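Local coordinates for protein branched-chain amino acid aminotransferase (Thermoproteus uzoniensis, PDB 5CE8) that transfers amino groups between 2-oxoglutarate and, probably, leucine, isoleucine and valine, using a pyridoxal 5'-phosphate cofactor, at residues A[161-164]-A[165-168]; A[213-216]-A[217-221]; A[169-172]-A[173-177]. All coordinates share one frame; numbering follows the deposited sequence.

Interaction 1 of 3, residues A[161-164]-A[165-168]; sequences AKAT and GIYL. With PLP (pyridoxal-5'-phosphate), chain D.
Tyr167 lays one edge of its ring along the backbone of 163-164, with Ala163 O in the ring plane 3.3 Å from Tyr167 CD1 and Thr164 O also in that plane. The ring is aimed there by its first torsion, which sets CG anti to the carbonyl carbon (chi1 -69°). Tyr167 N meanwhile donates to Thr164 O over 3.0 Å with an N-H...O angle of 157°, from 40° above the carbonyl plane and so not along a lone pair. Ile166 N reaches back to Ala163 O at 3.2 Å, but the angle makes this bond weak. These two i to i+3 links carry the chain through a short 3-10 turn into helix 167-179.

In this class-IV aminotransferase the cofactor lysine sits just ahead of this turn. Lys162 NZ is bonded covalently to C4A of PLP at 1.4 Å, the linkage of an internal aldimine. Its backbone is the centre of an inverse gamma turn, closed by a weak bond from Ala163 N to Ala161 O. The lysine chain runs extended until it bends at chi4, and it crosses the tyrosine at about a right angle, Lys162 CG lying 3.8 Å from Tyr167 OH. That hydroxyl is hydrogen-bonded to PLP O3; the separation is very short, and the position of O3 is doubtful. Away from the cofactor, Ile166 CD1 reaches back to the 161-163 backbone, 3.4 Å from Ala161 O and 3.9 Å from Ala163 CB. Arg66 and Leu220 touch the lysine, Phe43 meets the Tyr167 ring edge-to-face, and Tyr38 of the second subunit packs on that tyrosine.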
ATOM      1  N   ALA A 161      -8.398 -18.909  -7.475  1.00 19.11           N
ATOM      2  CA  ALA A 161      -9.468 -19.604  -8.157  1.00 19.85           C
ATOM      3  C   ALA A 161      -9.419 -19.184  -9.607  1.00 18.90           C
ATOM      4  O   ALA A 161      -9.256 -17.997  -9.872  1.00 22.04           O
ATOM      5  CB  ALA A 161     -10.748 -19.215  -7.577  1.00 22.10           C
ATOM      6  N   LYS A 162      -9.695 -20.123 -10.522  1.00 21.07           N
ATOM      7  CA  LYS A 162      -9.755 -19.849 -11.961  1.00 20.40           C
ATOM      8  C   LYS A 162     -11.141 -19.356 -12.242  1.00 20.29           C
ATOM      9  O   LYS A 162     -12.041 -20.052 -12.799  1.00 20.16           O
ATOM     10  CB  LYS A 162      -9.336 -21.080 -12.713  1.00 18.68           C
ATOM     11  CG  LYS A 162      -8.825 -20.731 -14.120  1.00 18.69           C
ATOM     12  CD  LYS A 162      -8.006 -21.936 -14.715  1.00 17.87           C
ATOM     13  CE  LYS A 162      -7.491 -21.654 -16.079  1.00 21.06           C
ATOM     14  NZ  LYS A 162      -6.389 -20.643 -15.967  1.00 24.35           N
ATOM     15  N   ALA A 163     -11.368 -18.146 -11.836  1.00 18.55           N
ATOM     16  CA  ALA A 163     -12.722 -17.609 -11.803  1.00 19.92           C
ATOM     17  C   ALA A 163     -12.950 -16.516 -12.813  1.00 17.69           C
ATOM     18  O   ALA A 163     -12.159 -15.614 -12.925  1.00 19.97           O
ATOM     19  CB  ALA A 163     -13.065 -17.136 -10.386  1.00 21.05           C
ATOM     20  N   THR A 164     -14.106 -16.536 -13.443  1.00 17.18           N
ATOM     21  CA  THR A 164     -14.414 -15.837 -14.726  1.00 20.65           C
ATOM     22  C   THR A 164     -14.222 -14.355 -14.643  1.00 19.54           C
ATOM     23  O   THR A 164     -13.369 -13.772 -15.381  1.00 20.22           O
ATOM     24  CB  THR A 164     -15.841 -16.232 -15.225  1.00 19.38           C
ATOM     25  OG1 THR A 164     -16.742 -15.979 -14.187  1.00 19.59           O
ATOM     26  CG2 THR A 164     -15.961 -17.789 -15.584  1.00 16.30           C
ATOM     27  N   GLY A 165     -14.835 -13.782 -13.614  1.00 19.76           N
ATOM     28  CA  GLY A 165     -14.846 -12.354 -13.394  1.00 20.58           C
ATOM     29  C   GLY A 165     -13.476 -11.723 -13.221  1.00 18.73           C
ATOM     30  O   GLY A 165     -13.253 -10.688 -13.730  1.00 21.58           O
ATOM     31  N   ILE A 166     -12.532 -12.462 -12.631  1.00 19.10           N
ATOM     32  CA  ILE A 166     -11.066 -12.021 -12.520  1.00 17.67           C
ATOM     33  C   ILE A 166     -10.434 -11.679 -13.854  1.00 17.98           C
ATOM     34  O   ILE A 166      -9.570 -10.807 -13.889  1.00 19.10           O
ATOM     35  CB  ILE A 166     -10.160 -13.100 -11.906  1.00 18.02           C
ATOM     36  CG1 ILE A 166     -10.645 -13.460 -10.530  1.00 16.99           C
ATOM     37  CG2 ILE A 166      -8.683 -12.734 -11.827  1.00 16.36           C
ATOM     38  CD1 ILE A 166     -10.009 -14.679 -10.036  1.00 18.45           C
ATOM     39  N   TYR A 167     -10.804 -12.359 -14.939  1.00 19.84           N
ATOM     40  CA  TYR A 167     -10.075 -12.226 -16.261  1.00 19.23           C
ATOM     41  C   TYR A 167     -10.290 -10.875 -17.078  1.00 19.51           C
ATOM     42  O   TYR A 167      -9.638 -10.647 -18.125  1.00 18.86           O
ATOM     43  CB  TYR A 167     -10.200 -13.549 -17.081  1.00 19.51           C
ATOM     44  CG  TYR A 167      -9.414 -14.586 -16.384  1.00 19.54           C
ATOM     45  CD1 TYR A 167      -9.910 -15.122 -15.258  1.00 20.16           C
ATOM     46  CD2 TYR A 167      -8.119 -14.920 -16.763  1.00 21.94           C
ATOM     47  CE1 TYR A 167      -9.164 -15.881 -14.444  1.00 21.34           C
ATOM     48  CE2 TYR A 167      -7.369 -15.828 -15.972  1.00 23.87           C
ATOM     49  CZ  TYR A 167      -7.941 -16.279 -14.788  1.00 22.34           C
ATOM     50  OH  TYR A 167      -7.380 -17.172 -13.902  1.00 25.01           O
ATOM     51  N   LEU A 168     -11.168  -9.993 -16.601  1.00 18.47           N
ATOM     52  CA  LEU A 168     -11.243  -8.656 -17.086  1.00 16.02           C
ATOM     53  C   LEU A 168      -9.890  -7.894 -16.911  1.00 15.99           C
ATOM     54  O   LEU A 168      -9.341  -7.229 -17.851  1.00 15.71           O
ATOM     55  CB  LEU A 168     -12.450  -7.917 -16.444  1.00 16.40           C
ATOM     56  CG  LEU A 168     -12.493  -6.365 -16.733  1.00 14.94           C
ATOM     57  CD1 LEU A 168     -12.808  -6.211 -18.204  1.00 15.86           C
ATOM     58  CD2 LEU A 168     -13.541  -5.504 -16.076  1.00 17.57           C
TER
HETATM   59  N1  PLP D 301      -2.081 -17.977 -14.906  1.00 18.64           N
HETATM   60  C2  PLP D 301      -3.362 -17.625 -14.854  1.00 23.58           C
HETATM   61  C2A PLP D 301      -3.763 -16.243 -14.435  1.00 24.34           C
HETATM   62  C3  PLP D 301      -4.407 -18.537 -15.298  1.00 24.45           C
HETATM   63  O3  PLP D 301      -5.733 -18.115 -15.328  1.00 23.41           O
HETATM   64  C4  PLP D 301      -4.003 -19.895 -15.755  1.00 23.64           C
HETATM   65  C4A PLP D 301      -4.999 -20.938 -16.219  1.00 23.39           C
HETATM   66  C5  PLP D 301      -2.539 -20.174 -15.729  1.00 24.16           C
HETATM   67  C6  PLP D 301      -1.659 -19.145 -15.290  1.00 20.07           C
HETATM   68  C5A PLP D 301      -1.901 -21.447 -16.209  1.00 22.10           C
HETATM   69  O4P PLP D 301      -2.414 -22.562 -15.573  1.00 22.37           O
HETATM   70  P   PLP D 301      -2.286 -23.965 -16.281  1.00 23.52           P
HETATM   71  O1P PLP D 301      -2.979 -23.918 -17.686  1.00 24.84           O
HETATM   72  O2P PLP D 301      -0.866 -24.336 -16.227  1.00 20.22           O
HETATM   73  O3P PLP D 301      -3.116 -24.954 -15.510  1.00 19.84           O

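Interaction 2 of 3, residues A[213-216]-A[217-221]; sequences PPLE and DGILE. With PLP (pyridoxal-5'-phosphate), chain D.
Ile219 reaches across the bend of the chain to meet Pro213 and Leu215. With CG1 held between the backbone N and the carbonyl carbon (chi1 59°), its CD1 comes within 3.6 Å of Pro213 O, while its other branch, CG2, lies 4.2 Å from Pro213 CB. Leu215 has a chi1 of -107°, well off a staggered value, and its CD1 touches both Ile219 CD1 at 4.2 Å and CG and CD of Glu221. Glu221, extended beyond CG, sends its carboxylate on to a salt bridge with Arg206 of the third subunit.

Across the turn, the Pro214 ring lies against the Asp217 carboxylate, CD to OD2 3.6 Å, and that OD2 is hydrogen-bonded to Ser243. The backbone of the same pair is joined as well: Asp217 N donates to Pro214 O at 3.0 Å in a nearly straight bond (165°), closing a 3-10 turn. A water donates to Leu215 O and to Ile219 O, 2.7 Å each, and so bridges the two limbs.

Leu220 points away from the turn, its CB 3.6 Å from PLP C2 and its CD2 near C4. The loop between strand 209-212 and helix 223-235 thus places Leu220 against one face of the pyridine ring in the PLP pocket.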
ATOM      1  N   PRO A 213       7.492 -17.093  -9.245  1.00 16.60           N
ATOM      2  CA  PRO A 213       6.902 -16.460  -8.121  1.00 17.28           C
ATOM      3  C   PRO A 213       6.116 -17.495  -7.339  1.00 20.19           C
ATOM      4  O   PRO A 213       5.454 -18.377  -7.940  1.00 19.98           O
ATOM      5  CB  PRO A 213       5.940 -15.437  -8.742  1.00 18.68           C
ATOM      6  CG  PRO A 213       6.588 -15.067 -10.031  1.00 17.76           C
ATOM      7  CD  PRO A 213       7.164 -16.394 -10.471  1.00 15.62           C
ATOM      8  N   PRO A 214       6.074 -17.282  -6.052  1.00 17.89           N
ATOM      9  CA  PRO A 214       5.479 -18.218  -5.213  1.00 19.60           C
ATOM     10  C   PRO A 214       3.989 -18.050  -5.069  1.00 17.45           C
ATOM     11  O   PRO A 214       3.383 -17.074  -5.449  1.00 18.20           O
ATOM     12  CB  PRO A 214       6.194 -17.928  -3.864  1.00 19.46           C
ATOM     13  CG  PRO A 214       6.412 -16.440  -3.868  1.00 17.67           C
ATOM     14  CD  PRO A 214       6.833 -16.247  -5.313  1.00 17.89           C
ATOM     15  N   LEU A 215       3.384 -19.004  -4.412  1.00 23.56           N
ATOM     16  CA  LEU A 215       1.907 -19.142  -4.362  1.00 21.99           C
ATOM     17  C   LEU A 215       1.243 -17.936  -3.840  1.00 22.65           C
ATOM     18  O   LEU A 215       0.255 -17.442  -4.414  1.00 29.61           O
ATOM     19  CB  LEU A 215       1.548 -20.349  -3.505  1.00 24.34           C
ATOM     20  CG  LEU A 215       1.016 -21.632  -4.157  1.00 29.66           C
ATOM     21  CD1 LEU A 215       1.781 -22.046  -5.372  1.00 28.19           C
ATOM     22  CD2 LEU A 215       1.030 -22.761  -3.139  1.00 28.41           C
ATOM     23  N   GLU A 216       1.872 -17.361  -2.819  1.00 24.14           N
ATOM     24  CA  GLU A 216       1.320 -16.279  -2.066  1.00 23.28           C
ATOM     25  C   GLU A 216       1.309 -14.952  -2.791  1.00 23.77           C
ATOM     26  O   GLU A 216       0.737 -14.008  -2.289  1.00 22.89           O
ATOM     27  CB  GLU A 216       2.043 -16.148  -0.720  1.00 21.58           C
ATOM     28  CG  GLU A 216       3.526 -16.034  -0.736  1.00 22.36           C
ATOM     29  CD  GLU A 216       4.251 -17.403  -0.569  1.00 24.41           C
ATOM     30  OE1 GLU A 216       3.717 -18.485  -0.956  1.00 25.91           O
ATOM     31  OE2 GLU A 216       5.367 -17.416  -0.061  1.00 32.98           O
ATOM     32  N   ASP A 217       2.081 -14.846  -3.877  1.00 26.55           N
ATOM     33  CA  ASP A 217       2.285 -13.578  -4.537  1.00 20.86           C
ATOM     34  C   ASP A 217       1.049 -13.067  -5.349  1.00 23.89           C
ATOM     35  O   ASP A 217       1.042 -11.926  -5.784  1.00 20.44           O
ATOM     36  CB  ASP A 217       3.563 -13.535  -5.368  1.00 20.31           C
ATOM     37  CG  ASP A 217       4.833 -13.031  -4.540  1.00 25.43           C
ATOM     38  OD1 ASP A 217       4.783 -13.015  -3.296  1.00 21.25           O
ATOM     39  OD2 ASP A 217       5.869 -12.732  -5.170  1.00 23.25           O
ATOM     40  N   GLY A 218       0.018 -13.911  -5.545  1.00 20.10           N
ATOM     41  CA  GLY A 218      -1.075 -13.549  -6.360  1.00 20.83           C
ATOM     42  C   GLY A 218      -1.190 -14.341  -7.657  1.00 18.79           C
ATOM     43  O   GLY A 218      -1.868 -13.899  -8.443  1.00 22.84           O
ATOM     44  N   ILE A 219      -0.510 -15.492  -7.837  1.00 18.70           N
ATOM     45  CA  ILE A 219      -0.618 -16.342  -9.062  1.00 20.24           C
ATOM     46  C   ILE A 219      -1.816 -17.274  -9.028  1.00 20.77           C
ATOM     47  O   ILE A 219      -2.423 -17.518  -7.942  1.00 22.87           O
ATOM     48  CB  ILE A 219       0.666 -17.178  -9.346  1.00 23.69           C
ATOM     49  CG1 ILE A 219       1.004 -18.133  -8.168  1.00 22.89           C
ATOM     50  CG2 ILE A 219       1.887 -16.261  -9.512  1.00 23.81           C
ATOM     51  CD1 ILE A 219       2.024 -19.197  -8.494  1.00 21.60           C
ATOM     52  N   LEU A 220      -2.209 -17.727 -10.221  1.00 23.02           N
ATOM     53  CA  LEU A 220      -2.964 -18.942 -10.271  1.00 24.21           C
ATOM     54  C   LEU A 220      -1.917 -20.083 -10.260  1.00 23.07           C
ATOM     55  O   LEU A 220      -0.885 -19.958 -10.929  1.00 22.11           O
ATOM     56  CB  LEU A 220      -3.823 -18.905 -11.513  1.00 24.73           C
ATOM     57  CG  LEU A 220      -4.698 -20.155 -11.370  1.00 28.82           C
ATOM     58  CD1 LEU A 220      -6.138 -19.688 -11.350  1.00 30.14           C
ATOM     59  CD2 LEU A 220      -4.316 -21.201 -12.358  1.00 26.28           C
ATOM     60  N   GLU A 221      -2.129 -21.075  -9.399  1.00 22.11           N
ATOM     61  CA  GLU A 221      -1.305 -22.298  -9.257  1.00 23.61           C
ATOM     62  C   GLU A 221      -1.397 -23.168 -10.530  1.00 21.87           C
ATOM     63  O   GLU A 221      -2.168 -24.050 -10.585  1.00 25.50           O
ATOM     64  CB  GLU A 221      -1.686 -23.101  -8.023  1.00 25.65           C
ATOM     65  CG  GLU A 221      -0.713 -24.277  -7.758  1.00 28.64           C
ATOM     66  CD  GLU A 221      -0.923 -24.937  -6.413  1.00 30.67           C
ATOM     67  OE1 GLU A 221      -1.910 -24.601  -5.705  1.00 35.39           O
ATOM     68  OE2 GLU A 221      -0.127 -25.859  -6.051  1.00 30.18           O
TER
HETATM   69  N1  PLP D 301      -2.081 -17.977 -14.906  1.00 18.64           N
HETATM   70  C2  PLP D 301      -3.362 -17.625 -14.854  1.00 23.58           C
HETATM   71  C2A PLP D 301      -3.763 -16.243 -14.435  1.00 24.34           C
HETATM   72  C3  PLP D 301      -4.407 -18.537 -15.298  1.00 24.45           C
HETATM   73  O3  PLP D 301      -5.733 -18.115 -15.328  1.00 23.41           O
HETATM   74  C4  PLP D 301      -4.003 -19.895 -15.755  1.00 23.64           C
HETATM   75  C4A PLP D 301      -4.999 -20.938 -16.219  1.00 23.39           C
HETATM   76  C5  PLP D 301      -2.539 -20.174 -15.729  1.00 24.16           C
HETATM   77  C6  PLP D 301      -1.659 -19.145 -15.290  1.00 20.07           C
HETATM   78  C5A PLP D 301      -1.901 -21.447 -16.209  1.00 22.10           C
HETATM   79  O4P PLP D 301      -2.414 -22.562 -15.573  1.00 22.37           O
HETATM   80  P   PLP D 301      -2.286 -23.965 -16.281  1.00 23.52           P
HETATM   81  O1P PLP D 301      -2.979 -23.918 -17.686  1.00 24.84           O
HETATM   82  O2P PLP D 301      -0.866 -24.336 -16.227  1.00 20.22           O
HETATM   83  O3P PLP D 301      -3.116 -24.954 -15.510  1.00 19.84           O
HETATM   84  O   HOH W   1      -2.134 -16.620  -5.432  1.00 27.38           O

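Interaction 3 of 3, residues A[169-172]-A[173-177]; sequences NSIM and AAVEA
Val175 packs against Ile171 one helical turn earlier, the two side chains meeting at a slant with their CG2 methyls 3.9 Å apart, and Val175 CG2 also lies 3.4 Å from Ile171 O. The backbone beneath accounts for the main-chain donors in regular i to i+4 fashion. Ala173 N donates to Asn169 O, Ala174 N to Ser170 O at 2.8 Å, and Glu176 N to Met172 O. The straightest of the four is Val175 N to Ile171 O, 2.9 Å with an N-H...O angle of 168° and the donor nearly in line with the C=O bond; the other three donors are tilted 21° to 24° from their carbonyl planes. Within 173-177 the pattern continues, Ala177 N donating to Ala173 O at 3.0 Å.

The side-chain polar groups look outward for partners. Asn169, buried, has its amide satisfied on both ends: OD1 accepts from Val152 N, while ND2 donates to Arg150 O and to Met156 O of the second subunit. Ser170 OG is hydrogen-bonded to Ser198 O. Glu176 is straight beyond CG; its OE2 is hydrogen-bonded to Ser148 OG, and OE1 also forms a long, weak ion pair with Arg180 of the fourth subunit.

Ala173 and Ala177 pack on Ala185 of strand 184-188. This is the helix of a beta-alpha-beta unit, with strands 142-146 and 184-188 running parallel beside it.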
ATOM      1  N   ASN A 169      -9.301  -8.132 -15.765  1.00 16.81           N
ATOM      2  CA  ASN A 169      -7.890  -7.694 -15.468  1.00 20.35           C
ATOM      3  C   ASN A 169      -6.839  -8.281 -16.445  1.00 23.17           C
ATOM      4  O   ASN A 169      -5.957  -7.507 -17.030  1.00 19.78           O
ATOM      5  CB  ASN A 169      -7.639  -8.060 -13.985  1.00 19.13           C
ATOM      6  CG  ASN A 169      -6.192  -7.816 -13.521  1.00 19.41           C
ATOM      7  OD1 ASN A 169      -5.437  -8.756 -13.201  1.00 17.71           O
ATOM      8  ND2 ASN A 169      -5.896  -6.593 -13.327  1.00 17.33           N
ATOM      9  N   SER A 170      -6.950  -9.623 -16.683  1.00 21.86           N
ATOM     10  CA  SER A 170      -6.117 -10.304 -17.657  1.00 21.46           C
ATOM     11  C   SER A 170      -6.358  -9.772 -19.081  1.00 24.17           C
ATOM     12  O   SER A 170      -5.384  -9.611 -19.811  1.00 22.59           O
ATOM     13  CB  SER A 170      -6.253 -11.842 -17.633  1.00 22.26           C
ATOM     14  OG  SER A 170      -5.688 -12.356 -16.438  1.00 22.07           O
ATOM     15  N   ILE A 171      -7.617  -9.477 -19.472  1.00 22.74           N
ATOM     16  CA  ILE A 171      -7.871  -8.890 -20.763  1.00 22.41           C
ATOM     17  C   ILE A 171      -7.268  -7.486 -20.862  1.00 21.18           C
ATOM     18  O   ILE A 171      -6.606  -7.130 -21.834  1.00 20.96           O
ATOM     19  CB  ILE A 171      -9.356  -8.823 -21.084  1.00 20.07           C
ATOM     20  CG1 ILE A 171      -9.891 -10.210 -21.371  1.00 22.19           C
ATOM     21  CG2 ILE A 171      -9.598  -7.938 -22.278  1.00 20.14           C
ATOM     22  CD1 ILE A 171     -11.346 -10.297 -21.446  1.00 19.93           C
ATOM     23  N   MET A 172      -7.501  -6.667 -19.855  1.00 25.61           N
ATOM     24  CA  MET A 172      -6.827  -5.347 -19.801  1.00 24.60           C
ATOM     25  C   MET A 172      -5.343  -5.519 -20.102  1.00 23.92           C
ATOM     26  O   MET A 172      -4.799  -4.873 -21.009  1.00 24.73           O
ATOM     27  CB  MET A 172      -6.957  -4.646 -18.430  1.00 24.81           C
ATOM     28  CG  MET A 172      -8.297  -4.206 -17.973  1.00 25.25           C
ATOM     29  SD  MET A 172      -9.241  -3.107 -19.012  1.00 23.74           S
ATOM     30  CE  MET A 172     -10.012  -4.304 -20.116  1.00 21.78           C
ATOM     31  N   ALA A 173      -4.697  -6.449 -19.409  1.00 24.64           N
ATOM     32  CA  ALA A 173      -3.218  -6.608 -19.582  1.00 21.92           C
ATOM     33  C   ALA A 173      -2.898  -7.119 -21.020  1.00 21.78           C
ATOM     34  O   ALA A 173      -2.069  -6.566 -21.765  1.00 17.92           O
ATOM     35  CB  ALA A 173      -2.597  -7.436 -18.430  1.00 20.77           C
ATOM     36  N   ALA A 174      -3.647  -8.118 -21.468  1.00 23.18           N
ATOM     37  CA  ALA A 174      -3.381  -8.772 -22.735  1.00 20.16           C
ATOM     38  C   ALA A 174      -3.523  -7.785 -23.882  1.00 21.39           C
ATOM     39  O   ALA A 174      -2.621  -7.691 -24.775  1.00 21.42           O
ATOM     40  CB  ALA A 174      -4.340  -9.919 -22.906  1.00 21.09           C
ATOM     41  N   VAL A 175      -4.562  -6.955 -23.818  1.00 20.12           N
ATOM     42  CA  VAL A 175      -4.833  -5.974 -24.851  1.00 21.56           C
ATOM     43  C   VAL A 175      -3.821  -4.865 -24.822  1.00 20.30           C
ATOM     44  O   VAL A 175      -3.364  -4.437 -25.879  1.00 15.82           O
ATOM     45  CB  VAL A 175      -6.267  -5.426 -24.744  1.00 26.14           C
ATOM     46  CG1 VAL A 175      -6.502  -4.110 -25.582  1.00 25.25           C
ATOM     47  CG2 VAL A 175      -7.238  -6.554 -25.097  1.00 26.08           C
ATOM     48  N   GLU A 176      -3.459  -4.398 -23.637  1.00 19.46           N
ATOM     49  CA  GLU A 176      -2.440  -3.393 -23.553  1.00 17.89           C
ATOM     50  C   GLU A 176      -1.167  -3.839 -24.240  1.00 19.68           C
ATOM     51  O   GLU A 176      -0.605  -3.123 -25.033  1.00 20.92           O
ATOM     52  CB  GLU A 176      -2.105  -3.014 -22.097  1.00 18.25           C
ATOM     53  CG  GLU A 176      -1.032  -1.886 -22.046  1.00 18.11           C
ATOM     54  CD  GLU A 176      -0.642  -1.494 -20.663  1.00 19.01           C
ATOM     55  OE1 GLU A 176       0.589  -1.294 -20.405  1.00 18.71           O
ATOM     56  OE2 GLU A 176      -1.571  -1.407 -19.815  1.00 15.97           O
ATOM     57  N   ALA A 177      -0.702  -5.050 -23.987  1.00 19.06           N
ATOM     58  CA  ALA A 177       0.516  -5.477 -24.619  1.00 21.35           C
ATOM     59  C   ALA A 177       0.412  -5.661 -26.150  1.00 22.70           C
ATOM     60  O   ALA A 177       1.260  -5.235 -26.955  1.00 17.09           O
ATOM     61  CB  ALA A 177       1.016  -6.754 -23.909  1.00 20.03           C
TER

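In the fold
Followed from the N terminus, interaction 1 comes first and turns the loop after strand 142-146 into helix 167-179. Interaction 3 takes over directly on the same helix, carrying the chain toward strand 184-188. Interaction 2 lies further on, rounding the loop between strand 209-212 and helix 223-235. All three are local contacts in series, each within one continuous stretch, so none nests within or crosses another. In space, however, interaction 2 returns to interaction 1: Leu220 CD1 lies 3.7 Å from Lys162 CA, and both contacts touch PLP. Interactions 2 and 3 stay apart, their nearest atoms about 8 Å away. Interactions 1 and 3 both border the second subunit.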